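Local coordinates for protein alpha-14 giardin (Giardia lamblia, PDB 3CHJ) that binds calcium, probably binds phospholipid as an annexin, and may act as a calcium-regulated structural element linking the membrane bilayer to the underlying axoneme, at residues Val105-Thr110 / Tyr231-Ala236; Phe201-Lys206 / His237-Tyr241. All coordinates share one frame; numbering follows the deposited sequence.

Contact 1: residues Val105-Thr110 / Tyr231-Ala236; sequences VDVLLT and YAFKLA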
ATOM      1  N   VAL A 105      -2.628   0.336  -8.566  1.00  9.92           N
ATOM      2  CA  VAL A 105      -3.758   0.613  -7.663  1.00 10.19           C
ATOM      3  C   VAL A 105      -3.325   0.602  -6.194  1.00 10.16           C
ATOM      4  O   VAL A 105      -3.606   1.554  -5.447  1.00  9.97           O
ATOM      5  CB  VAL A 105      -4.905  -0.367  -7.944  1.00  9.48           C
ATOM      6  CG1 VAL A 105      -6.033  -0.286  -6.864  1.00 11.04           C
ATOM      7  CG2 VAL A 105      -5.464  -0.065  -9.361  1.00 10.61           C
ATOM      8  N   ASP A 106      -2.586  -0.434  -5.804  1.00  9.13           N
ATOM      9  CA  ASP A 106      -2.158  -0.570  -4.410  1.00  9.43           C
ATOM     10  C   ASP A 106      -1.332   0.623  -3.971  1.00 10.69           C
ATOM     11  O   ASP A 106      -1.444   1.073  -2.819  1.00 11.35           O
ATOM     12  CB  ASP A 106      -1.285  -1.812  -4.232  1.00  9.11           C
ATOM     13  CG  ASP A 106      -2.075  -3.113  -4.264  1.00 11.45           C
ATOM     14  OD1 ASP A 106      -3.337  -3.113  -4.210  1.00 10.95           O
ATOM     15  OD2 ASP A 106      -1.388  -4.156  -4.322  1.00 12.73           O
ATOM     16  N   VAL A 107      -0.475   1.111  -4.864  1.00 10.56           N
ATOM     17  CA  VAL A 107       0.443   2.195  -4.509  1.00 11.44           C
ATOM     18  C   VAL A 107      -0.289   3.523  -4.493  1.00 12.04           C
ATOM     19  O   VAL A 107      -0.299   4.238  -3.480  1.00 13.17           O
ATOM     20  CB  VAL A 107       1.637   2.260  -5.481  1.00 11.48           C
ATOM     21  CG1 VAL A 107       2.460   3.525  -5.236  1.00 13.99           C
ATOM     22  CG2 VAL A 107       2.501   1.000  -5.333  1.00 12.08           C
ATOM     23  N   LEU A 108      -0.914   3.870  -5.605  1.00 12.00           N
ATOM     24  CA  LEU A 108      -1.414   5.233  -5.760  1.00 11.88           C
ATOM     25  C   LEU A 108      -2.556   5.558  -4.819  1.00 12.61           C
ATOM     26  O   LEU A 108      -2.720   6.727  -4.442  1.00 12.93           O
ATOM     27  CB  LEU A 108      -1.790   5.500  -7.210  1.00 12.08           C
ATOM     28  CG  LEU A 108      -0.553   5.635  -8.094  1.00 12.98           C
ATOM     29  CD1 LEU A 108      -0.923   5.557  -9.572  1.00 14.98           C
ATOM     30  CD2 LEU A 108       0.168   6.980  -7.780  1.00 15.08           C
ATOM     31  N   LEU A 109      -3.332   4.542  -4.430  1.00 11.94           N
ATOM     32  CA  LEU A 109      -4.551   4.789  -3.642  1.00 12.44           C
ATOM     33  C   LEU A 109      -4.323   4.719  -2.137  1.00 14.15           C
ATOM     34  O   LEU A 109      -5.266   4.901  -1.366  1.00 15.21           O
ATOM     35  CB  LEU A 109      -5.700   3.877  -4.054  1.00 12.43           C
ATOM     36  CG  LEU A 109      -6.118   4.015  -5.518  1.00 10.35           C
ATOM     37  CD1 LEU A 109      -7.316   3.097  -5.783  1.00 11.71           C
ATOM     38  CD2 LEU A 109      -6.440   5.478  -5.826  1.00 11.43           C
ATOM     39  N   THR A 110      -3.087   4.459  -1.726  1.00 13.75           N
ATOM     40  CA  THR A 110      -2.836   4.272  -0.280  1.00 14.71           C
ATOM     41  C   THR A 110      -1.715   5.153   0.235  1.00 15.64           C
ATOM     42  O   THR A 110      -1.113   4.861   1.278  1.00 16.72           O
ATOM     43  CB  THR A 110      -2.544   2.825   0.096  1.00 14.67           C
ATOM     44  OG1 THR A 110      -1.288   2.437  -0.484  1.00 14.31           O
ATOM     45  CG2 THR A 110      -3.664   1.884  -0.344  1.00 14.62           C
ATOM     46  N   TYR A 231     -12.174  -3.439  -6.197  1.00  9.33           N
ATOM     47  CA  TYR A 231     -11.033  -3.430  -5.291  1.00  9.84           C
ATOM     48  C   TYR A 231     -10.529  -1.987  -5.110  1.00  9.62           C
ATOM     49  O   TYR A 231     -10.291  -1.536  -3.973  1.00 10.39           O
ATOM     50  CB  TYR A 231      -9.923  -4.324  -5.859  1.00 11.05           C
ATOM     51  CG  TYR A 231      -8.689  -4.261  -5.012  1.00 10.54           C
ATOM     52  CD1 TYR A 231      -8.578  -5.013  -3.841  1.00 11.00           C
ATOM     53  CD2 TYR A 231      -7.630  -3.452  -5.384  1.00  9.09           C
ATOM     54  CE1 TYR A 231      -7.419  -4.927  -3.043  1.00 14.03           C
ATOM     55  CE2 TYR A 231      -6.470  -3.354  -4.590  1.00 11.31           C
ATOM     56  CZ  TYR A 231      -6.379  -4.116  -3.426  1.00 12.03           C
ATOM     57  OH  TYR A 231      -5.240  -4.040  -2.639  1.00 13.86           O
ATOM     58  N   ALA A 232     -10.378  -1.271  -6.222  1.00  9.86           N
ATOM     59  CA  ALA A 232      -9.824   0.088  -6.201  1.00  9.22           C
ATOM     60  C   ALA A 232     -10.695   1.031  -5.376  1.00  9.94           C
ATOM     61  O   ALA A 232     -10.174   1.753  -4.533  1.00 10.20           O
ATOM     62  CB  ALA A 232      -9.646   0.615  -7.595  1.00 10.19           C
ATOM     63  N   PHE A 233     -12.004   1.024  -5.602  1.00  9.87           N
ATOM     64  CA  PHE A 233     -12.868   1.951  -4.838  1.00  8.99           C
ATOM     65  C   PHE A 233     -13.024   1.545  -3.382  1.00  9.90           C
ATOM     66  O   PHE A 233     -13.135   2.421  -2.498  1.00 10.03           O
ATOM     67  CB  PHE A 233     -14.209   2.168  -5.543  1.00  9.77           C
ATOM     68  CG  PHE A 233     -14.119   3.140  -6.679  1.00  8.94           C
ATOM     69  CD1 PHE A 233     -14.467   4.485  -6.476  1.00 11.10           C
ATOM     70  CD2 PHE A 233     -13.666   2.740  -7.927  1.00  9.96           C
ATOM     71  CE1 PHE A 233     -14.371   5.426  -7.524  1.00 11.14           C
ATOM     72  CE2 PHE A 233     -13.564   3.668  -8.980  1.00 11.09           C
ATOM     73  CZ  PHE A 233     -13.936   5.006  -8.783  1.00 11.03           C
ATOM     74  N   LYS A 234     -13.012   0.241  -3.104  1.00  9.73           N
ATOM     75  CA  LYS A 234     -12.992  -0.205  -1.705  1.00 10.30           C
ATOM     76  C   LYS A 234     -11.687   0.236  -1.029  1.00 10.37           C
ATOM     77  O   LYS A 234     -11.699   0.722   0.114  1.00 10.68           O
ATOM     78  CB  LYS A 234     -13.108  -1.726  -1.618  1.00 11.23           C
ATOM     79  CG  LYS A 234     -14.492  -2.282  -1.863  1.00 11.58           C
ATOM     80  CD  LYS A 234     -14.431  -3.802  -1.797  1.00 13.87           C
ATOM     81  CE  LYS A 234     -15.835  -4.346  -1.733  1.00 18.80           C
ATOM     82  NZ  LYS A 234     -15.847  -5.833  -1.564  1.00 22.53           N
ATOM     83  N   LEU A 235     -10.570   0.075  -1.736  1.00 10.38           N
ATOM     84  CA  LEU A 235      -9.263   0.423  -1.179  1.00 10.50           C
ATOM     85  C   LEU A 235      -9.185   1.932  -0.910  1.00 10.12           C
ATOM     86  O   LEU A 235      -8.740   2.326   0.173  1.00 11.07           O
ATOM     87  CB  LEU A 235      -8.145  -0.051  -2.114  1.00 11.15           C
ATOM     88  CG  LEU A 235      -6.743   0.239  -1.564  1.00 10.65           C
ATOM     89  CD1 LEU A 235      -6.489  -0.528  -0.282  1.00 13.73           C
ATOM     90  CD2 LEU A 235      -5.676  -0.070  -2.630  1.00 11.41           C
ATOM     91  N   ALA A 236      -9.662   2.751  -1.852  1.00  9.99           N
ATOM     92  CA  ALA A 236      -9.684   4.210  -1.691  1.00  9.91           C
ATOM     93  C   ALA A 236     -10.593   4.576  -0.523  1.00 10.57           C
ATOM     94  O   ALA A 236     -10.234   5.411   0.312  1.00 10.68           O
ATOM     95  CB  ALA A 236     -10.154   4.904  -2.957  1.00 10.29           C
TER

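Contact 2: residues Phe201-Lys206 / His237-Tyr241; sequences FRQLHK and HDFLY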
ATOM      1  N   PHE A 201     -13.968  13.042   3.513  1.00 13.38           N
ATOM      2  CA  PHE A 201     -14.440  11.708   3.157  1.00 13.87           C
ATOM      3  C   PHE A 201     -15.046  10.999   4.382  1.00 13.89           C
ATOM      4  O   PHE A 201     -16.106  10.335   4.278  1.00 14.08           O
ATOM      5  CB  PHE A 201     -13.328  10.860   2.522  1.00 13.61           C
ATOM      6  CG  PHE A 201     -13.844   9.600   1.920  1.00 13.61           C
ATOM      7  CD1 PHE A 201     -14.375   9.599   0.637  1.00 12.71           C
ATOM      8  CD2 PHE A 201     -13.880   8.425   2.680  1.00 11.96           C
ATOM      9  CE1 PHE A 201     -14.880   8.417   0.072  1.00 12.75           C
ATOM     10  CE2 PHE A 201     -14.402   7.247   2.141  1.00 10.38           C
ATOM     11  CZ  PHE A 201     -14.903   7.246   0.831  1.00 12.49           C
ATOM     12  N   ARG A 202     -14.384  11.152   5.532  1.00 14.08           N
ATOM     13  CA  ARG A 202     -14.909  10.585   6.771  1.00 15.06           C
ATOM     14  C   ARG A 202     -16.274  11.197   7.086  1.00 14.95           C
ATOM     15  O   ARG A 202     -17.216  10.471   7.409  1.00 14.75           O
ATOM     16  CB  ARG A 202     -13.925  10.750   7.921  1.00 15.31           C
ATOM     17  CG  ARG A 202     -12.722   9.802   7.810  1.00 15.90           C
ATOM     18  CD  ARG A 202     -11.688  10.021   8.893  1.00 18.48           C
ATOM     19  NE  ARG A 202     -12.280   9.985  10.239  1.00 20.03           N
ATOM     20  CZ  ARG A 202     -12.605   8.871  10.896  1.00 21.66           C
ATOM     21  NH1 ARG A 202     -12.421   7.672  10.346  1.00 21.85           N
ATOM     22  NH2 ARG A 202     -13.136   8.949  12.112  1.00 25.54           N
ATOM     23  N   GLN A 203     -16.390  12.508   6.902  1.00 15.44           N
ATOM     24  CA  GLN A 203     -17.662  13.193   7.139  1.00 16.80           C
ATOM     25  C   GLN A 203     -18.732  12.641   6.203  1.00 15.64           C
ATOM     26  O   GLN A 203     -19.828  12.284   6.645  1.00 15.90           O
ATOM     27  CB  GLN A 203     -17.494  14.710   6.991  1.00 16.74           C
ATOM     28  CG  GLN A 203     -18.704  15.534   7.379  1.00 19.65           C
ATOM     29  CD  GLN A 203     -18.468  17.024   7.233  1.00 19.88           C
ATOM     30  OE1 GLN A 203     -17.334  17.505   7.295  1.00 23.00           O
ATOM     31  NE2 GLN A 203     -19.557  17.768   7.011  1.00 23.74           N
ATOM     32  N   LEU A 204     -18.415  12.553   4.905  1.00 15.05           N
ATOM     33  CA  LEU A 204     -19.357  12.024   3.918  1.00 14.64           C
ATOM     34  C   LEU A 204     -19.821  10.590   4.260  1.00 14.96           C
ATOM     35  O   LEU A 204     -20.995  10.254   4.130  1.00 13.83           O
ATOM     36  CB  LEU A 204     -18.739  12.060   2.509  1.00 14.65           C
ATOM     37  CG  LEU A 204     -19.729  11.729   1.384  1.00 15.21           C
ATOM     38  CD1 LEU A 204     -20.685  12.917   1.098  1.00 16.12           C
ATOM     39  CD2 LEU A 204     -18.964  11.300   0.123  1.00 16.36           C
ATOM     40  N   HIS A 205     -18.872   9.741   4.666  1.00 14.69           N
ATOM     41  CA  HIS A 205     -19.174   8.376   5.100  1.00 15.18           C
ATOM     42  C   HIS A 205     -20.225   8.372   6.202  1.00 15.25           C
ATOM     43  O   HIS A 205     -21.213   7.640   6.107  1.00 15.09           O
ATOM     44  CB  HIS A 205     -17.884   7.684   5.543  1.00 15.22           C
ATOM     45  CG  HIS A 205     -18.077   6.350   6.206  1.00 16.57           C
ATOM     46  ND1 HIS A 205     -17.593   5.177   5.665  1.00 19.36           N
ATOM     47  CD2 HIS A 205     -18.635   6.010   7.394  1.00 16.30           C
ATOM     48  CE1 HIS A 205     -17.855   4.172   6.485  1.00 19.31           C
ATOM     49  NE2 HIS A 205     -18.494   4.649   7.538  1.00 19.32           N
ATOM     50  N   LYS A 206     -20.014   9.215   7.213  1.00 15.27           N
ATOM     51  CA  LYS A 206     -20.943   9.288   8.357  1.00 16.58           C
ATOM     52  C   LYS A 206     -22.278   9.928   7.971  1.00 16.69           C
ATOM     53  O   LYS A 206     -23.342   9.480   8.419  1.00 17.09           O
ATOM     54  CB  LYS A 206     -20.299  10.028   9.526  1.00 16.74           C
ATOM     55  CG  LYS A 206     -19.056   9.349  10.073  1.00 18.85           C
ATOM     56  CD  LYS A 206     -18.373  10.207  11.132  1.00 23.52           C
ATOM     57  CE  LYS A 206     -17.036   9.604  11.549  1.00 27.72           C
ATOM     58  NZ  LYS A 206     -17.236   8.407  12.398  1.00 29.68           N
ATOM     59  N   HIS A 237     -11.766   3.949  -0.465  1.00  9.70           N
ATOM     60  CA  HIS A 237     -12.659   4.156   0.685  1.00 10.37           C
ATOM     61  C   HIS A 237     -11.929   3.930   2.006  1.00 10.82           C
ATOM     62  O   HIS A 237     -11.928   4.783   2.898  1.00 10.85           O
ATOM     63  CB  HIS A 237     -13.890   3.235   0.634  1.00 11.20           C
ATOM     64  CG  HIS A 237     -14.728   3.323   1.874  1.00 11.95           C
ATOM     65  ND1 HIS A 237     -14.383   2.682   3.046  1.00 14.46           N
ATOM     66  CD2 HIS A 237     -15.855   4.023   2.142  1.00 15.16           C
ATOM     67  CE1 HIS A 237     -15.269   2.983   3.985  1.00 15.52           C
ATOM     68  NE2 HIS A 237     -16.181   3.781   3.455  1.00 16.24           N
ATOM     69  N   ASP A 238     -11.307   2.766   2.133  1.00 10.23           N
ATOM     70  CA  ASP A 238     -10.680   2.369   3.373  1.00 11.25           C
ATOM     71  C   ASP A 238      -9.472   3.250   3.698  1.00 11.66           C
ATOM     72  O   ASP A 238      -9.259   3.612   4.863  1.00 11.89           O
ATOM     73  CB  ASP A 238     -10.278   0.904   3.270  1.00 11.29           C
ATOM     74  CG  ASP A 238     -11.477  -0.033   3.302  1.00 13.35           C
ATOM     75  OD1 ASP A 238     -12.639   0.428   3.458  1.00 13.10           O
ATOM     76  OD2 ASP A 238     -11.267  -1.256   3.186  1.00 15.43           O
ATOM     77  N   PHE A 239      -8.678   3.593   2.684  1.00 11.42           N
ATOM     78  CA  PHE A 239      -7.519   4.443   2.933  1.00 12.12           C
ATOM     79  C   PHE A 239      -7.925   5.808   3.471  1.00 12.09           C
ATOM     80  O   PHE A 239      -7.345   6.310   4.430  1.00 12.66           O
ATOM     81  CB  PHE A 239      -6.646   4.611   1.683  1.00 12.90           C
ATOM     82  CG  PHE A 239      -5.566   5.646   1.855  1.00 14.79           C
ATOM     83  CD1 PHE A 239      -4.478   5.383   2.683  1.00 17.16           C
ATOM     84  CD2 PHE A 239      -5.653   6.877   1.209  1.00 17.45           C
ATOM     85  CE1 PHE A 239      -3.457   6.359   2.866  1.00 18.59           C
ATOM     86  CE2 PHE A 239      -4.640   7.853   1.377  1.00 19.54           C
ATOM     87  CZ  PHE A 239      -3.552   7.572   2.206  1.00 18.38           C
ATOM     88  N   LEU A 240      -8.936   6.390   2.867  1.00 11.52           N
ATOM     89  CA  LEU A 240      -9.398   7.716   3.303  1.00 13.04           C
ATOM     90  C   LEU A 240     -10.011   7.595   4.693  1.00 14.33           C
ATOM     91  O   LEU A 240      -9.744   8.420   5.565  1.00 15.23           O
ATOM     92  CB  LEU A 240     -10.365   8.291   2.284  1.00 13.39           C
ATOM     93  CG  LEU A 240      -9.707   8.642   0.940  1.00 13.48           C
ATOM     94  CD1 LEU A 240     -10.761   8.911  -0.144  1.00 12.48           C
ATOM     95  CD2 LEU A 240      -8.738   9.823   1.102  1.00 15.62           C
ATOM     96  N   TYR A 241     -10.761   6.530   4.929  1.00 13.81           N
ATOM     97  CA  TYR A 241     -11.502   6.407   6.177  1.00 14.38           C
ATOM     98  C   TYR A 241     -10.610   6.018   7.334  1.00 14.68           C
ATOM     99  O   TYR A 241     -10.675   6.643   8.394  1.00 15.83           O
ATOM    100  CB  TYR A 241     -12.660   5.427   6.045  1.00 14.07           C
ATOM    101  CG  TYR A 241     -13.656   5.610   7.156  1.00 15.45           C
ATOM    102  CD1 TYR A 241     -14.517   6.703   7.148  1.00 15.82           C
ATOM    103  CD2 TYR A 241     -13.727   4.710   8.200  1.00 15.46           C
ATOM    104  CE1 TYR A 241     -15.431   6.911   8.161  1.00 17.50           C
ATOM    105  CE2 TYR A 241     -14.648   4.912   9.247  1.00 16.84           C
ATOM    106  CZ  TYR A 241     -15.505   6.013   9.189  1.00 17.28           C
ATOM    107  OH  TYR A 241     -16.428   6.234  10.201  1.00 19.61           O
TER

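Contact 1: residues Val105-Thr110 / Tyr231-Ala236
Tyr231 reaches across from helix 227-241 to give its hydroxyl to Asp106, with OH 2.6 Å from OD1. With CG anti to the backbone N (chi1 176°), the ring spans the gap between the two segments and crosses the carboxylate, their planes 62° apart. The hydroxyl meets OD1 from above the carboxylate plane, 35° out of it. On the same edge of the ring, Val105 CG1 packs 3.8 Å from Tyr231 CD2, and this methyl also touches Ala232 CB, again at 3.8 Å. The tightly packed part lies toward the C-terminal end of helix 101-108, round Leu235 and Leu109. The CD2 methyl of Leu235 fits between the backbone of Val105 and Asp106, Leu109 CB and Thr110 CG2, the last at 3.6 Å, while Leu109 CD1 comes within 3.4 Å of Ala232 O. Thr110 is held in place by its own segment: OG1 closes back on Asp106 O at 2.7 Å, a nearly straight approach to the carbonyl that leaves CG2 facing Leu235. This is helix-to-helix packing deep within the all-helical annexin fold; the centre of the contact lies about 8 Å from the centre of the chain. Asp106 OD2 is buried in salt bridges with Arg264 and Arg267, while the Tyr231 hydroxyl also bonds Ser250; such buried charges near the middle of the molecule are consistent with the hydrophilic central channel of annexins, and the two arginines would favour an ionised carboxylate. The side-chain contact thins toward Ala236, whose CB is 4.4 Å from Leu109 CD1, although the backbones come nearest there. Even at this looser end the touching residues are buried from solvent, and Trp145, Leu148 and Ile149 of helix 144-154 cover the apolar flank of Val105 and Leu109.

Contact 2: residues Phe201-Lys206 / His237-Tyr241
An aromatic cluster of Phe201, His205, His237 and Tyr241 joins two helices of the annexin fold, 198-211 and 227-241, whose segments run at 110° to each other with axes 9.7 Å apart. At one end of the cluster the Tyr241 ring is sandwiched. Over one face the His205 ring stacks, with ring centroids 3.9 Å apart and planes at 25°. Over the opposite face sits the guanidinium of Arg202, a cation-pi contact with CZ 4.5 Å from the centroid of the Tyr241 ring. The bend of the Arg202 chain at chi3 (53°) turns NH1 over the ring centre; from there it also reaches the backbone O of Tyr241 at 2.8 Å, a bent hydrogen bond. His205 ND1 and His237 NE2 share a hydrogen bond at 3.0 Å, the rings rim to rim, and the far nitrogen of His237, ND1, donates to Asp238 OD1 in the ring plane. Arg218 forms a salt bridge to that same oxygen, so a polar chain runs from His205 inward to a buried carboxylate. Phe201 closes the apolar end: it makes an offset edge-to-face pair, its edge toward the face of His237 with centroids 5.4 Å apart, while Leu240 CD1 rests over one face of Phe201, 4.0 Å from its ring centroid. At the exposed end, Lys206 NZ donates to Tyr241 OH at 3.2 Å.

Overall arrangement
From the N terminus the chain first lays down residues 105-110 at the end of helix 101-108, then 201-206 within helix 198-211. It returns with helix 227-241, whose consecutive pieces 231-236 and 237-241 close both loops. Contact 1 spans 120 intervening residues and contact 2 only 30; their segments alternate, so the loops cross. The calcium-binding residues Ala175, Thr178, Gly180, Glu185 and Glu224 all lie within the longer loop, Glu224 in the shorter one as well. Helix 227-241 thus joins the middle of the molecule to helix 198-211 farther out. The contacts, with centres about 13 Å apart, touch where Phe239 packs on the backbone oxygens of Leu109 and Thr110.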